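Local structure of fatty acid multifunctional protein (atmfp2) (Arabidopsis thaliana, 2WTB) at residues L23-P26 with L31-D34; M11-D16 with N50-I55; M501-T506 with S559-K564. The protein carries out hydration of long-chain enoyl-CoAs and dehydrogenation of 3-hydroxyacyl-CoAs in peroxisomal fatty acid beta-oxidation during seed germination. All coordinates share one frame; numbering follows the deposited sequence.

How the contacts relate
Starting at the N terminus, contact 2 opens first, at 11-16 on the outermost strand of the six-stranded sheet in the enoyl-CoA hydratase region. Before it closes at 50-55, the chain makes contact 1: strand 18-24 ends, and a short turn brings 31-34 back against 23-26 at the start of helix 33-46. Contact 1 is thus nested inside contact 2, their centres about 22 Å apart, and strands 8-13, 18-24 and 54-59 lie side by side in the same sheet. Contact 3 follows in series, far along the chain. It closes a largely helical loop between 501-506 and 559-564 in the dehydrogenase C-terminal domain, its centre about 70 Å from that of contact 2.

Contact 1 of 3, residues L23-P26 with L31-D34; sequences LINP and LSFD
The carboxamide of N25 turns one flat side to S32. The serine OG stands off the amide plane, over its ND2 end, and the distance from N25 ND2 to S32 OG is 4.0 Å, too long for a hydrogen bond. S32 CB lies on that same side, 4.1 Å from N25 ND2. N25 ND2 donates instead to the backbone O of S30, and OD1 takes a weak bond from G7 N, so both polar ends have partners that help fix the flip of the group. With CG anti to the backbone N (chi1 -173°), N25 reaches from the strand end toward the turn.

This is the first link of a beta-alpha-beta unit in the crotonase-like fold: strand 18-24 ends at I24, and S32 is the N-cap of helix 33-46. S32 OG sits between its backbone N and carbonyl carbon, chi1 67°, and accepts from V35 N.

Deeper in, the two leucines meet by one methyl each, L23 CD1 against L31 CD2 at 4.1 Å, their side chains crossing at a slant. The CB of L31 leaves its backbone away from the strand, yet CD2 comes back to it. The L31 side chain also lies about 6 Å from that of E119, predicted to be catalytic, and L23 packs on V35 of the helix.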
ATOM      1  N   LEU A  23     -23.307  -4.695 -17.402  1.00 53.10           N
ATOM      2  CA  LEU A  23     -22.900  -3.615 -16.516  1.00 44.06           C
ATOM      3  C   LEU A  23     -21.875  -2.734 -17.218  1.00 53.94           C
ATOM      4  O   LEU A  23     -20.810  -3.203 -17.622  1.00 62.40           O
ATOM      5  CB  LEU A  23     -22.319  -4.174 -15.216  1.00 44.04           C
ATOM      6  CG  LEU A  23     -23.164  -5.212 -14.468  1.00 48.44           C
ATOM      7  CD1 LEU A  23     -22.401  -5.751 -13.268  1.00 51.54           C
ATOM      8  CD2 LEU A  23     -24.505  -4.633 -14.039  1.00 36.46           C
ATOM      9  N   ILE A  24     -22.200  -1.455 -17.362  1.00 52.38           N
ATOM     10  CA  ILE A  24     -21.356  -0.541 -18.118  1.00 59.52           C
ATOM     11  C   ILE A  24     -20.970   0.693 -17.309  1.00 61.72           C
ATOM     12  O   ILE A  24     -21.724   1.662 -17.236  1.00 63.08           O
ATOM     13  CB  ILE A  24     -22.052  -0.094 -19.417  1.00 53.78           C
ATOM     14  CG1 ILE A  24     -22.557  -1.310 -20.192  1.00 54.15           C
ATOM     15  CG2 ILE A  24     -21.109   0.733 -20.270  1.00 51.23           C
ATOM     16  CD1 ILE A  24     -23.264  -0.955 -21.474  1.00 67.27           C
ATOM     17  N   ASN A  25     -19.788   0.652 -16.706  1.00 59.09           N
ATOM     18  CA  ASN A  25     -19.279   1.784 -15.946  1.00 65.90           C
ATOM     19  C   ASN A  25     -17.761   1.728 -15.792  1.00 73.88           C
ATOM     20  O   ASN A  25     -17.252   1.381 -14.725  1.00 77.30           O
ATOM     21  CB  ASN A  25     -19.949   1.858 -14.573  1.00 64.95           C
ATOM     22  CG  ASN A  25     -19.570   3.110 -13.808  1.00 77.50           C
ATOM     23  OD1 ASN A  25     -19.336   4.163 -14.400  1.00 91.51           O
ATOM     24  ND2 ASN A  25     -19.506   3.002 -12.485  1.00 73.23           N
ATOM     25  N   PRO A  26     -17.032   2.074 -16.864  1.00 68.96           N
ATOM     26  CA  PRO A  26     -15.565   2.062 -16.876  1.00 72.14           C
ATOM     27  C   PRO A  26     -15.002   2.839 -15.693  1.00 77.67           C
ATOM     28  O   PRO A  26     -15.660   3.761 -15.211  1.00 82.65           O
ATOM     29  CB  PRO A  26     -15.227   2.779 -18.183  1.00 79.41           C
ATOM     30  CG  PRO A  26     -16.409   2.551 -19.054  1.00 77.65           C
ATOM     31  CD  PRO A  26     -17.594   2.550 -18.138  1.00 72.45           C
ATOM     32  N   LEU A  31     -20.100  -0.813  -9.130  1.00 65.80           N
ATOM     33  CA  LEU A  31     -21.534  -0.715  -8.893  1.00 66.81           C
ATOM     34  C   LEU A  31     -21.923   0.620  -8.270  1.00 70.90           C
ATOM     35  O   LEU A  31     -22.099   0.720  -7.055  1.00 87.08           O
ATOM     36  CB  LEU A  31     -22.008  -1.857  -7.995  1.00 67.00           C
ATOM     37  CG  LEU A  31     -21.847  -3.280  -8.526  1.00 60.96           C
ATOM     38  CD1 LEU A  31     -22.349  -4.274  -7.495  1.00 57.62           C
ATOM     39  CD2 LEU A  31     -22.581  -3.454  -9.849  1.00 52.89           C
ATOM     40  N   SER A  32     -22.056   1.645  -9.102  1.00 65.14           N
ATOM     41  CA  SER A  32     -22.577   2.921  -8.639  1.00 69.80           C
ATOM     42  C   SER A  32     -24.070   2.775  -8.377  1.00 75.09           C
ATOM     43  O   SER A  32     -24.687   1.796  -8.796  1.00 68.43           O
ATOM     44  CB  SER A  32     -22.345   4.003  -9.689  1.00 61.04           C
ATOM     45  OG  SER A  32     -23.119   3.746 -10.847  1.00 65.43           O
ATOM     46  N   PHE A  33     -24.652   3.747  -7.684  1.00 76.12           N
ATOM     47  CA  PHE A  33     -26.092   3.747  -7.464  1.00 72.13           C
ATOM     48  C   PHE A  33     -26.808   3.777  -8.804  1.00 81.92           C
ATOM     49  O   PHE A  33     -27.822   3.106  -8.992  1.00 88.05           O
ATOM     50  CB  PHE A  33     -26.517   4.941  -6.609  1.00 80.37           C
ATOM     51  CG  PHE A  33     -26.110   4.827  -5.170  1.00 81.65           C
ATOM     52  CD1 PHE A  33     -26.626   3.821  -4.370  1.00 80.46           C
ATOM     53  CD2 PHE A  33     -25.214   5.726  -4.616  1.00 78.36           C
ATOM     54  CE1 PHE A  33     -26.253   3.709  -3.045  1.00 82.43           C
ATOM     55  CE2 PHE A  33     -24.837   5.620  -3.289  1.00 83.45           C
ATOM     56  CZ  PHE A  33     -25.358   4.610  -2.502  1.00 82.27           C
ATOM     57  N   ASP A  34     -26.265   4.556  -9.735  1.00 80.51           N
ATOM     58  CA  ASP A  34     -26.825   4.664 -11.077  1.00 80.69           C
ATOM     59  C   ASP A  34     -26.996   3.280 -11.685  1.00 80.92           C
ATOM     60  O   ASP A  34     -28.096   2.890 -12.076  1.00 81.57           O
ATOM     61  CB  ASP A  34     -25.921   5.513 -11.971  1.00 89.80           C
ATOM     62  CG  ASP A  34     -25.625   6.878 -11.380  1.00106.69           C
ATOM     63  OD1 ASP A  34     -25.402   7.826 -12.161  1.00113.90           O
ATOM     64  OD2 ASP A  34     -25.614   7.006 -10.137  1.00112.87           O
TER

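Contact 2 of 3, residues M11-D16 with N50-I55; sequences MEVGGD and NDVKAI
D51 meets V13 through its backbone: D51 O lies 4.2 Å from V13 CG1. The setting is one end of the crotonase-like sheet, where strand 18-24 runs between strands 8-13 and 54-59, so the two segments reach each other past an intervening strand. The carboxylate of D51 is occupied by R49, a salt bridge through OD2, and R49 also touches V13.

V52 comes next and makes the apolar part of the contact. Its CG2 meets V13 CG2 at 3.9 Å, and the two side chains cross at about a right angle. In both valines CG2 is the branch anti to the carbonyl carbon. V52 further rests on A19 of the middle strand and A46 of helix 33-46.

K53 runs out fully extended, passing the carbonyl of D16 with its CD 3.8 Å from D16 O. A water then joins the two, donating to D16 O at 2.9 Å and accepting from K53 NZ at 2.8 Å. D16 itself is held by an Asx turn, OD1 to V18 N, and by a salt bridge from OD2 to R198 of helix 193-205.

Further on, the backbone of A54 is bonded to that of A19. The I55 side chain packs on I21, as does M11, while the I55 backbone is hydrogen-bonded to the backbones of P104 and V106.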
ATOM      1  N   MET A  11     -29.953  -3.871 -21.233  1.00 56.39           N
ATOM      2  CA  MET A  11     -30.600  -5.181 -21.232  1.00 57.86           C
ATOM      3  C   MET A  11     -31.132  -5.539 -22.614  1.00 63.44           C
ATOM      4  O   MET A  11     -31.779  -4.723 -23.270  1.00 62.64           O
ATOM      5  CB  MET A  11     -31.733  -5.229 -20.202  1.00 58.29           C
ATOM      6  CG  MET A  11     -32.648  -6.437 -20.341  1.00 59.12           C
ATOM      7  SD  MET A  11     -34.067  -6.385 -19.225  1.00 73.94           S
ATOM      8  CE  MET A  11     -33.394  -7.174 -17.772  1.00 77.18           C
ATOM      9  N   GLU A  12     -30.851  -6.762 -23.051  1.00 67.06           N
ATOM     10  CA  GLU A  12     -31.328  -7.246 -24.342  1.00 68.13           C
ATOM     11  C   GLU A  12     -31.923  -8.643 -24.208  1.00 61.94           C
ATOM     12  O   GLU A  12     -31.311  -9.533 -23.621  1.00 60.01           O
ATOM     13  CB  GLU A  12     -30.192  -7.243 -25.366  1.00 74.08           C
ATOM     14  CG  GLU A  12     -29.594  -5.867 -25.604  1.00 92.75           C
ATOM     15  CD  GLU A  12     -28.473  -5.883 -26.621  1.00103.51           C
ATOM     16  OE1 GLU A  12     -28.076  -6.987 -27.049  1.00114.87           O
ATOM     17  OE2 GLU A  12     -27.987  -4.791 -26.990  1.00 99.81           O
ATOM     18  N   VAL A  13     -33.121  -8.827 -24.750  1.00 52.83           N
ATOM     19  CA  VAL A  13     -33.810 -10.108 -24.658  1.00 48.14           C
ATOM     20  C   VAL A  13     -33.609 -10.940 -25.917  1.00 52.92           C
ATOM     21  O   VAL A  13     -34.063 -10.568 -26.999  1.00 66.63           O
ATOM     22  CB  VAL A  13     -35.320  -9.923 -24.429  1.00 43.11           C
ATOM     23  CG1 VAL A  13     -35.997 -11.276 -24.300  1.00 43.28           C
ATOM     24  CG2 VAL A  13     -35.571  -9.070 -23.196  1.00 44.13           C
ATOM     25  N   GLY A  14     -32.927 -12.069 -25.768  1.00 56.40           N
ATOM     26  CA  GLY A  14     -32.671 -12.956 -26.887  1.00 54.10           C
ATOM     27  C   GLY A  14     -33.934 -13.633 -27.375  1.00 56.83           C
ATOM     28  O   GLY A  14     -35.009 -13.450 -26.800  1.00 58.22           O
ATOM     29  N   GLY A  15     -33.806 -14.415 -28.442  1.00 61.36           N
ATOM     30  CA  GLY A  15     -34.929 -15.144 -29.001  1.00 59.11           C
ATOM     31  C   GLY A  15     -35.266 -16.380 -28.191  1.00 65.03           C
ATOM     32  O   GLY A  15     -36.265 -17.049 -28.446  1.00 68.03           O
ATOM     33  N   ASP A  16     -34.423 -16.687 -27.211  1.00 65.38           N
ATOM     34  CA  ASP A  16     -34.672 -17.808 -26.315  1.00 60.13           C
ATOM     35  C   ASP A  16     -35.379 -17.329 -25.054  1.00 57.28           C
ATOM     36  O   ASP A  16     -35.711 -18.122 -24.175  1.00 68.41           O
ATOM     37  CB  ASP A  16     -33.368 -18.525 -25.959  1.00 57.61           C
ATOM     38  CG  ASP A  16     -32.332 -17.593 -25.360  1.00 57.22           C
ATOM     39  OD1 ASP A  16     -32.656 -16.409 -25.122  1.00 54.57           O
ATOM     40  OD2 ASP A  16     -31.193 -18.047 -25.128  1.00 54.03           O
ATOM     41  N   ASN A  50     -43.660 -11.231 -20.495  1.00 82.60           N
ATOM     42  CA  ASN A  50     -43.996 -12.625 -20.757  1.00 85.02           C
ATOM     43  C   ASN A  50     -42.954 -13.319 -21.624  1.00 76.90           C
ATOM     44  O   ASN A  50     -42.771 -14.533 -21.537  1.00 79.04           O
ATOM     45  CB  ASN A  50     -45.373 -12.726 -21.413  1.00 92.18           C
ATOM     46  CG  ASN A  50     -46.484 -12.258 -20.499  1.00104.55           C
ATOM     47  OD1 ASN A  50     -46.430 -12.459 -19.285  1.00105.34           O
ATOM     48  ND2 ASN A  50     -47.501 -11.630 -21.077  1.00115.51           N
ATOM     49  N   ASP A  51     -42.272 -12.539 -22.457  1.00 68.52           N
ATOM     50  CA  ASP A  51     -41.266 -13.080 -23.367  1.00 67.74           C
ATOM     51  C   ASP A  51     -39.941 -13.366 -22.663  1.00 63.15           C
ATOM     52  O   ASP A  51     -39.032 -13.948 -23.252  1.00 64.73           O
ATOM     53  CB  ASP A  51     -41.047 -12.137 -24.554  1.00 61.24           C
ATOM     54  CG  ASP A  51     -40.789 -10.709 -24.122  1.00 70.09           C
ATOM     55  OD1 ASP A  51     -40.627 -10.468 -22.909  1.00 77.73           O
ATOM     56  OD2 ASP A  51     -40.750  -9.823 -24.998  1.00 82.08           O
ATOM     57  N   VAL A  52     -39.837 -12.953 -21.405  1.00 53.96           N
ATOM     58  CA  VAL A  52     -38.637 -13.207 -20.615  1.00 57.52           C
ATOM     59  C   VAL A  52     -38.814 -14.440 -19.730  1.00 63.01           C
ATOM     60  O   VAL A  52     -39.825 -14.578 -19.041  1.00 70.96           O
ATOM     61  CB  VAL A  52     -38.275 -11.993 -19.745  1.00 54.75           C
ATOM     62  CG1 VAL A  52     -37.071 -12.303 -18.870  1.00 52.04           C
ATOM     63  CG2 VAL A  52     -38.009 -10.782 -20.621  1.00 53.02           C
ATOM     64  N   LYS A  53     -37.830 -15.334 -19.758  1.00 61.97           N
ATOM     65  CA  LYS A  53     -37.883 -16.566 -18.974  1.00 56.26           C
ATOM     66  C   LYS A  53     -36.885 -16.540 -17.822  1.00 57.52           C
ATOM     67  O   LYS A  53     -37.166 -17.033 -16.730  1.00 61.98           O
ATOM     68  CB  LYS A  53     -37.600 -17.781 -19.862  1.00 49.05           C
ATOM     69  CG  LYS A  53     -38.623 -18.018 -20.958  1.00 55.94           C
ATOM     70  CD  LYS A  53     -38.307 -19.297 -21.719  1.00 56.47           C
ATOM     71  CE  LYS A  53     -39.321 -19.563 -22.816  1.00 55.67           C
ATOM     72  NZ  LYS A  53     -38.977 -20.798 -23.572  1.00 61.64           N
ATOM     73  N   ALA A  54     -35.715 -15.969 -18.076  1.00 54.55           N
ATOM     74  CA  ALA A  54     -34.669 -15.882 -17.067  1.00 44.67           C
ATOM     75  C   ALA A  54     -33.791 -14.662 -17.325  1.00 54.60           C
ATOM     76  O   ALA A  54     -34.024 -13.910 -18.270  1.00 63.95           O
ATOM     77  CB  ALA A  54     -33.833 -17.152 -17.059  1.00 35.49           C
ATOM     78  N   ILE A  55     -32.784 -14.469 -16.482  1.00 48.99           N
ATOM     79  CA  ILE A  55     -31.899 -13.319 -16.603  1.00 44.69           C
ATOM     80  C   ILE A  55     -30.440 -13.745 -16.520  1.00 49.39           C
ATOM     81  O   ILE A  55     -30.091 -14.672 -15.792  1.00 55.09           O
ATOM     82  CB  ILE A  55     -32.175 -12.266 -15.504  1.00 47.73           C
ATOM     83  CG1 ILE A  55     -33.541 -11.608 -15.710  1.00 55.17           C
ATOM     84  CG2 ILE A  55     -31.083 -11.213 -15.475  1.00 38.36           C
ATOM     85  CD1 ILE A  55     -34.688 -12.351 -15.063  1.00 61.98           C
TER
HETATM   86  O   HOH W   1     -37.216 -20.073 -25.672  1.00 59.76           O

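Contact 3 of 3, residues M501-T506 with S559-K564; sequences MFFPYT and SERTYK
Helix 498-514, in the C-terminal domain of the 3-hydroxyacyl-CoA dehydrogenase part, meets here the loop that follows helix 544-557, and F503 is the helix residue that does the touching. T562 comes to the ring with its methyl: T562 CG2 lies 3.4 Å from F503 CE1, a close approach, and 3.9 Å from F503 CZ, and the two side chains cross at about a right angle. The threonine's rotation explains this, since OG1 lies between the backbone N and the carbonyl carbon (chi1 64°) and CG2 is left to face the phenylalanine. At the rim of the ring, near its plane, the carbonyl of R561 approaches, R561 O to F503 CE1 at 4.1 Å.

The guanidinium of R561 passes obliquely by another ring carbon, with R561 NH2 4.4 Å from F503 CE2. Its charge is answered by E638 of helix 624-644, a salt bridge through the same NH2. One face of the F503 ring is overlaid near its rim by P504 CD, 3.2 Å above the plane, and F503 also stacks with F554 of helix 544-557. The helix kinks at this point: neither P504 N nor Y505 N bonds to the preceding turn.

On the loop side, T562 N donates to S559 O at 3.3 Å, closing a tight turn that brings R561 and T562 up to the ring. Y563 carries the attachment further along the helix, its N bonding to Q507 and its OH to E514. The loop between helices 544-557 and 567-572 thus lies on helix 498-514, a helix-to-loop packing within the helical C-terminal domain of the 3-hydroxyacyl-CoA dehydrogenase family.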
ATOM      1  N   MET A 501      12.556  13.205   7.242  1.00 70.12           N
ATOM      2  CA  MET A 501      11.313  13.266   7.990  1.00 69.16           C
ATOM      3  C   MET A 501      11.460  12.603   9.355  1.00 77.96           C
ATOM      4  O   MET A 501      11.008  13.136  10.370  1.00 76.20           O
ATOM      5  CB  MET A 501      10.222  12.552   7.199  1.00 68.96           C
ATOM      6  CG  MET A 501       8.846  13.161   7.307  1.00 70.13           C
ATOM      7  SD  MET A 501       7.697  12.267   6.248  1.00 80.75           S
ATOM      8  CE  MET A 501       6.303  13.383   6.257  1.00193.38           C
ATOM      9  N   PHE A 502      12.101  11.439   9.372  1.00 79.02           N
ATOM     10  CA  PHE A 502      12.170  10.615  10.573  1.00 79.83           C
ATOM     11  C   PHE A 502      13.501  10.687  11.315  1.00 81.46           C
ATOM     12  O   PHE A 502      13.747   9.898  12.228  1.00 83.27           O
ATOM     13  CB  PHE A 502      11.845   9.157  10.235  1.00 70.33           C
ATOM     14  CG  PHE A 502      10.376   8.883  10.100  1.00 68.24           C
ATOM     15  CD1 PHE A 502       9.622   8.529  11.204  1.00 80.76           C
ATOM     16  CD2 PHE A 502       9.748   8.986   8.873  1.00 62.07           C
ATOM     17  CE1 PHE A 502       8.269   8.279  11.086  1.00 79.46           C
ATOM     18  CE2 PHE A 502       8.396   8.736   8.749  1.00 64.32           C
ATOM     19  CZ  PHE A 502       7.656   8.382   9.857  1.00 66.84           C
ATOM     20  N   PHE A 503      14.363  11.625  10.937  1.00 71.07           N
ATOM     21  CA  PHE A 503      15.638  11.754  11.633  1.00 74.56           C
ATOM     22  C   PHE A 503      15.472  12.241  13.080  1.00 74.12           C
ATOM     23  O   PHE A 503      16.223  11.820  13.958  1.00 68.77           O
ATOM     24  CB  PHE A 503      16.650  12.602  10.843  1.00 71.75           C
ATOM     25  CG  PHE A 503      16.622  14.070  11.171  1.00 75.85           C
ATOM     26  CD1 PHE A 503      17.129  14.538  12.373  1.00 81.60           C
ATOM     27  CD2 PHE A 503      16.122  14.986  10.260  1.00 73.58           C
ATOM     28  CE1 PHE A 503      17.111  15.889  12.671  1.00 85.93           C
ATOM     29  CE2 PHE A 503      16.103  16.338  10.549  1.00 73.49           C
ATOM     30  CZ  PHE A 503      16.600  16.790  11.756  1.00 83.90           C
ATOM     31  N   PRO A 504      14.484  13.122  13.334  1.00 76.16           N
ATOM     32  CA  PRO A 504      14.216  13.564  14.709  1.00 81.97           C
ATOM     33  C   PRO A 504      13.669  12.431  15.577  1.00 77.10           C
ATOM     34  O   PRO A 504      13.913  12.393  16.782  1.00 77.34           O
ATOM     35  CB  PRO A 504      13.143  14.645  14.529  1.00 74.06           C
ATOM     36  CG  PRO A 504      13.258  15.075  13.108  1.00 73.83           C
ATOM     37  CD  PRO A 504      13.646  13.842  12.360  1.00 69.56           C
ATOM     38  N   TYR A 505      12.926  11.527  14.948  1.00 75.77           N
ATOM     39  CA  TYR A 505      12.358  10.350  15.596  1.00 58.11           C
ATOM     40  C   TYR A 505      13.342   9.683  16.551  1.00 76.97           C
ATOM     41  O   TYR A 505      13.107   9.625  17.759  1.00 82.29           O
ATOM     42  CB  TYR A 505      11.933   9.366  14.508  1.00 77.81           C
ATOM     43  CG  TYR A 505      11.270   8.090  14.965  1.00 75.46           C
ATOM     44  CD1 TYR A 505      10.051   8.110  15.630  1.00 74.96           C
ATOM     45  CD2 TYR A 505      11.840   6.858  14.679  1.00 75.79           C
ATOM     46  CE1 TYR A 505       9.437   6.936  16.024  1.00 76.95           C
ATOM     47  CE2 TYR A 505      11.234   5.681  15.065  1.00 76.13           C
ATOM     48  CZ  TYR A 505      10.034   5.724  15.737  1.00 76.38           C
ATOM     49  OH  TYR A 505       9.435   4.547  16.118  1.00 75.09           O
ATOM     50  N   THR A 506      14.445   9.185  16.005  1.00 68.66           N
ATOM     51  CA  THR A 506      15.450   8.487  16.802  1.00 66.83           C
ATOM     52  C   THR A 506      16.165   9.388  17.811  1.00 68.35           C
ATOM     53  O   THR A 506      16.495   8.954  18.913  1.00 67.90           O
ATOM     54  CB  THR A 506      16.489   7.793  15.904  1.00 64.78           C
ATOM     55  OG1 THR A 506      15.967   6.533  15.467  1.00 70.32           O
ATOM     56  CG2 THR A 506      17.783   7.557  16.662  1.00 75.38           C
ATOM     57  N   SER A 559      22.465  21.376  12.505  1.00 83.86           N
ATOM     58  CA  SER A 559      23.056  21.239  13.836  1.00 91.72           C
ATOM     59  C   SER A 559      22.163  21.752  14.970  1.00 98.09           C
ATOM     60  O   SER A 559      22.015  21.090  15.998  1.00101.85           O
ATOM     61  CB  SER A 559      24.417  21.936  13.887  1.00 92.14           C
ATOM     62  OG  SER A 559      24.305  23.298  13.512  1.00 95.81           O
ATOM     63  N   GLU A 560      21.572  22.927  14.781  1.00 97.88           N
ATOM     64  CA  GLU A 560      20.770  23.556  15.827  1.00 98.08           C
ATOM     65  C   GLU A 560      19.401  22.901  15.998  1.00 88.66           C
ATOM     66  O   GLU A 560      18.532  23.431  16.690  1.00 89.64           O
ATOM     67  CB  GLU A 560      20.602  25.051  15.543  1.00102.31           C
ATOM     68  N   ARG A 561      19.214  21.745  15.370  1.00 84.19           N
ATOM     69  CA  ARG A 561      17.939  21.038  15.419  1.00 86.52           C
ATOM     70  C   ARG A 561      18.147  19.549  15.657  1.00 87.48           C
ATOM     71  O   ARG A 561      17.199  18.767  15.601  1.00 92.43           O
ATOM     72  CB  ARG A 561      17.172  21.234  14.110  1.00 81.48           C
ATOM     73  CG  ARG A 561      16.455  22.564  13.987  1.00 83.79           C
ATOM     74  CD  ARG A 561      16.185  22.890  12.529  1.00 90.41           C
ATOM     75  NE  ARG A 561      15.746  21.716  11.778  1.00 92.67           N
ATOM     76  CZ  ARG A 561      15.673  21.664  10.452  1.00 97.79           C
ATOM     77  NH1 ARG A 561      16.012  22.719   9.726  1.00 99.11           N
ATOM     78  NH2 ARG A 561      15.264  20.556   9.849  1.00 99.34           N
ATOM     79  N   THR A 562      19.390  19.160  15.913  1.00 79.86           N
ATOM     80  CA  THR A 562      19.722  17.752  16.074  1.00 81.96           C
ATOM     81  C   THR A 562      20.414  17.479  17.405  1.00 89.44           C
ATOM     82  O   THR A 562      20.934  18.392  18.047  1.00 81.44           O
ATOM     83  CB  THR A 562      20.620  17.245  14.924  1.00 80.09           C
ATOM     84  OG1 THR A 562      21.879  17.928  14.959  1.00 84.09           O
ATOM     85  CG2 THR A 562      19.957  17.490  13.578  1.00 76.53           C
ATOM     86  N   TYR A 563      20.412  16.214  17.813  1.00 98.43           N
ATOM     87  CA  TYR A 563      21.090  15.801  19.034  1.00 96.01           C
ATOM     88  C   TYR A 563      21.950  14.566  18.794  1.00 92.86           C
ATOM     89  O   TYR A 563      21.434  13.476  18.546  1.00 90.15           O
ATOM     90  CB  TYR A 563      20.083  15.527  20.151  1.00 98.42           C
ATOM     91  CG  TYR A 563      20.736  15.131  21.456  1.00 99.30           C
ATOM     92  CD1 TYR A 563      21.303  16.086  22.286  1.00 99.13           C
ATOM     93  CD2 TYR A 563      20.793  13.800  21.851  1.00 96.95           C
ATOM     94  CE1 TYR A 563      21.904  15.730  23.474  1.00107.91           C
ATOM     95  CE2 TYR A 563      21.391  13.434  23.039  1.00 95.09           C
ATOM     96  CZ  TYR A 563      21.945  14.403  23.847  1.00107.12           C
ATOM     97  OH  TYR A 563      22.545  14.047  25.033  1.00116.50           O
ATOM     98  N   LYS A 564      23.265  14.747  18.871  1.00 92.84           N
ATOM     99  CA  LYS A 564      24.205  13.651  18.672  1.00 93.80           C
ATOM    100  C   LYS A 564      24.437  12.886  19.969  1.00 98.18           C
ATOM    101  O   LYS A 564      25.351  13.200  20.734  1.00100.38           O
ATOM    102  CB  LYS A 564      25.534  14.175  18.124  1.00 93.01           C
TER